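Local coordinates for protein PcyX_EBK42635 (Marine metagenome, PDB 5OWG) that probably reduces a bilin using electrons from ferredoxin, in the four-electron manner linked to phycoerythrobilin formation, at residues 45-50 with 61-66. Sequence-based numbering, arbitrary orientation.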
ATOM      1  N   LEU A  45     -15.734  -5.640  11.393  1.00 66.61           N
ATOM      2  CA  LEU A  45     -14.328  -5.760  11.751  1.00 61.59           C
ATOM      3  C   LEU A  45     -13.545  -4.483  11.478  1.00 45.74           C
ATOM      4  O   LEU A  45     -12.313  -4.491  11.583  1.00 40.32           O
ATOM      5  CB  LEU A  45     -13.694  -6.926  10.990  1.00 46.08           C
ATOM      6  CG  LEU A  45     -14.338  -8.292  11.233  1.00 58.56           C
ATOM      7  CD1 LEU A  45     -13.938  -9.273  10.142  1.00 66.32           C
ATOM      8  CD2 LEU A  45     -13.957  -8.826  12.604  1.00 53.45           C
ATOM      9  N   GLY A  46     -14.227  -3.395  11.137  1.00 52.91           N
ATOM     10  CA  GLY A  46     -13.528  -2.169  10.774  1.00 60.79           C
ATOM     11  C   GLY A  46     -12.497  -2.374   9.692  1.00 48.25           C
ATOM     12  O   GLY A  46     -11.434  -1.738   9.711  1.00 48.37           O
ATOM     13  N   TRP A  47     -12.784  -3.257   8.737  1.00 54.28           N
ATOM     14  CA  TRP A  47     -11.860  -3.589   7.661  1.00 64.17           C
ATOM     15  C   TRP A  47     -12.327  -2.904   6.383  1.00 43.55           C
ATOM     16  O   TRP A  47     -13.445  -3.148   5.917  1.00 49.61           O
ATOM     17  CB  TRP A  47     -11.789  -5.104   7.462  1.00 63.61           C
ATOM     18  CG  TRP A  47     -10.461  -5.629   6.979  1.00 47.07           C
ATOM     19  CD1 TRP A  47      -9.336  -4.906   6.696  1.00 39.44           C
ATOM     20  CD2 TRP A  47     -10.129  -7.001   6.725  1.00 46.87           C
ATOM     21  NE1 TRP A  47      -8.324  -5.744   6.288  1.00 37.68           N
ATOM     22  CE2 TRP A  47      -8.787  -7.035   6.294  1.00 53.54           C
ATOM     23  CE3 TRP A  47     -10.836  -8.205   6.822  1.00 54.79           C
ATOM     24  CZ2 TRP A  47      -8.140  -8.222   5.959  1.00 53.83           C
ATOM     25  CZ3 TRP A  47     -10.191  -9.383   6.490  1.00 61.02           C
ATOM     26  CH2 TRP A  47      -8.856  -9.382   6.064  1.00 62.00           C
ATOM     27  N   VAL A  48     -11.477  -2.045   5.827  1.00 50.68           N
ATOM     28  CA  VAL A  48     -11.736  -1.388   4.553  1.00 53.24           C
ATOM     29  C   VAL A  48     -10.549  -1.650   3.640  1.00 41.54           C
ATOM     30  O   VAL A  48      -9.397  -1.454   4.043  1.00 45.62           O
ATOM     31  CB  VAL A  48     -11.968   0.127   4.720  1.00 55.28           C
ATOM     32  CG1 VAL A  48     -12.165   0.795   3.367  1.00 62.13           C
ATOM     33  CG2 VAL A  48     -13.172   0.384   5.611  1.00 60.82           C
ATOM     34  N   ASN A  49     -10.830  -2.090   2.417  1.00 42.42           N
ATOM     35  CA  ASN A  49      -9.794  -2.365   1.430  1.00 53.87           C
ATOM     36  C   ASN A  49     -10.235  -1.776   0.102  1.00 49.29           C
ATOM     37  O   ASN A  49     -11.311  -2.112  -0.401  1.00 50.57           O
ATOM     38  CB  ASN A  49      -9.532  -3.870   1.300  1.00 47.18           C
ATOM     39  CG  ASN A  49      -8.617  -4.399   2.388  1.00 50.76           C
ATOM     40  OD1 ASN A  49      -7.394  -4.311   2.277  1.00 37.72           O
ATOM     41  ND2 ASN A  49      -9.204  -4.952   3.443  1.00 47.29           N
ATOM     42  N   ARG A  50      -9.406  -0.901  -0.463  1.00 44.54           N
ATOM     43  CA  ARG A  50      -9.751  -0.163  -1.667  1.00 45.48           C
ATOM     44  C   ARG A  50      -8.555  -0.150  -2.603  1.00 47.71           C
ATOM     45  O   ARG A  50      -7.411  -0.033  -2.152  1.00 37.62           O
ATOM     46  CB  ARG A  50     -10.171   1.268  -1.321  1.00 47.12           C
ATOM     47  CG  ARG A  50     -11.408   1.335  -0.444  1.00 45.36           C
ATOM     48  CD  ARG A  50     -11.691   2.755   0.004  1.00 46.15           C
ATOM     49  NE  ARG A  50     -12.121   3.600  -1.104  1.00 68.23           N
ATOM     50  CZ  ARG A  50     -12.275   4.918  -1.023  1.00 61.27           C
ATOM     51  NH1 ARG A  50     -12.024   5.552   0.114  1.00 52.36           N
ATOM     52  NH2 ARG A  50     -12.672   5.604  -2.085  1.00 64.12           N
ATOM     53  N   HIS A  61      -3.216   0.073  -3.480  1.00 31.08           N
ATOM     54  CA  HIS A  61      -4.062  -0.660  -2.544  1.00 35.85           C
ATOM     55  C   HIS A  61      -4.004   0.003  -1.178  1.00 31.57           C
ATOM     56  O   HIS A  61      -2.922   0.141  -0.600  1.00 40.00           O
ATOM     57  CB  HIS A  61      -3.612  -2.122  -2.456  1.00 37.48           C
ATOM     58  CG  HIS A  61      -4.368  -2.937  -1.454  1.00 44.81           C
ATOM     59  ND1 HIS A  61      -3.845  -4.075  -0.880  1.00 42.33           N
ATOM     60  CD2 HIS A  61      -5.609  -2.788  -0.932  1.00 49.38           C
ATOM     61  CE1 HIS A  61      -4.727  -4.590  -0.042  1.00 49.78           C
ATOM     62  NE2 HIS A  61      -5.807  -3.829  -0.055  1.00 47.24           N
ATOM     63  N   LEU A  62      -5.165   0.399  -0.660  1.00 44.10           N
ATOM     64  CA  LEU A  62      -5.281   0.992   0.668  1.00 50.37           C
ATOM     65  C   LEU A  62      -6.005   0.011   1.578  1.00 47.81           C
ATOM     66  O   LEU A  62      -7.178  -0.305   1.350  1.00 50.45           O
ATOM     67  CB  LEU A  62      -6.026   2.326   0.617  1.00 44.85           C
ATOM     68  CG  LEU A  62      -6.225   3.018   1.972  1.00 39.00           C
ATOM     69  CD1 LEU A  62      -4.895   3.511   2.528  1.00 39.66           C
ATOM     70  CD2 LEU A  62      -7.222   4.160   1.858  1.00 53.72           C
ATOM     71  N   ASP A  63      -5.306  -0.459   2.609  1.00 51.69           N
ATOM     72  CA  ASP A  63      -5.847  -1.401   3.580  1.00 40.80           C
ATOM     73  C   ASP A  63      -5.865  -0.729   4.945  1.00 41.55           C
ATOM     74  O   ASP A  63      -4.804  -0.405   5.492  1.00 49.60           O
ATOM     75  CB  ASP A  63      -5.010  -2.680   3.616  1.00 50.54           C
ATOM     76  CG  ASP A  63      -5.315  -3.542   4.823  1.00 47.81           C
ATOM     77  OD1 ASP A  63      -6.482  -3.553   5.269  1.00 45.56           O
ATOM     78  OD2 ASP A  63      -4.385  -4.199   5.333  1.00 50.01           O
ATOM     79  N   VAL A  64      -7.062  -0.525   5.492  1.00 38.22           N
ATOM     80  CA  VAL A  64      -7.246   0.182   6.756  1.00 56.94           C
ATOM     81  C   VAL A  64      -8.061  -0.699   7.691  1.00 54.47           C
ATOM     82  O   VAL A  64      -9.129  -1.194   7.310  1.00 49.99           O
ATOM     83  CB  VAL A  64      -7.946   1.541   6.557  1.00 56.85           C
ATOM     84  CG1 VAL A  64      -8.121   2.269   7.891  1.00 52.31           C
ATOM     85  CG2 VAL A  64      -7.163   2.401   5.585  1.00 55.11           C
ATOM     86  N   VAL A  65      -7.562  -0.889   8.909  1.00 44.44           N
ATOM     87  CA  VAL A  65      -8.271  -1.615   9.957  1.00 60.12           C
ATOM     88  C   VAL A  65      -8.548  -0.627  11.082  1.00 47.06           C
ATOM     89  O   VAL A  65      -7.623  -0.204  11.787  1.00 49.29           O
ATOM     90  CB  VAL A  65      -7.474  -2.822  10.470  1.00 52.58           C
ATOM     91  CG1 VAL A  65      -8.271  -3.576  11.527  1.00 61.82           C
ATOM     92  CG2 VAL A  65      -7.102  -3.748   9.323  1.00 40.49           C
ATOM     93  N   ASP A  66      -9.814  -0.260  11.251  1.00 47.36           N
ATOM     94  CA  ASP A  66     -10.240   0.684  12.282  1.00 62.14           C
ATOM     95  C   ASP A  66     -10.944  -0.113  13.381  1.00 67.98           C
ATOM     96  O   ASP A  66     -12.152  -0.353  13.319  1.00 57.69           O
ATOM     97  CB  ASP A  66     -11.150   1.762  11.689  1.00 66.27           C
ATOM     98  CG  ASP A  66     -11.434   2.891  12.663  1.00 70.05           C
ATOM     99  OD1 ASP A  66     -11.633   2.611  13.863  1.00 72.73           O
ATOM    100  OD2 ASP A  66     -11.454   4.061  12.227  1.00 73.51           O
TER
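G46 already meets D66 just before the strand begins at W47: G46 O accepts the backbone N of D66 at 2.7 Å, on a lone pair in its carbonyl plane, and V65 CA makes a CA-H...O contact with the same oxygen. At W47, whose ring is buried, the pyrrole edge reaches across the strand boundary. W47 CD1 lies 3.6 Å from V65 CG2, and W47 NE1 gives a weak, bent hydrogen bond to D63 OD1 (3.0 Å, 135° at the hydrogen). V48 is tied to V64 by two nearly straight backbone bonds. The hairpin formed by strands 47-53 and 57-67 belongs to the antiparallel sheet of this bilin reductase, with helix 220-229 against the W47, N49 and D63 face and helix 14-28 against the R50, L62 and V64 face. In N49 the amide runs beside the D63 carboxylate, their planes 18° apart. N49 CG stands anti to the carbonyl carbon (chi1 -81°), and N49 OD1 accepts H61 NE2 at 2.9 Å on a lone pair, while N49 ND2, hydrogen-bonded to F40 O, sits over one face of the W47 ring towards its rim. R50 exchanges two backbone bonds with L62, but the R50 side chain turns off to a salt bridge from NE to E31 OE2.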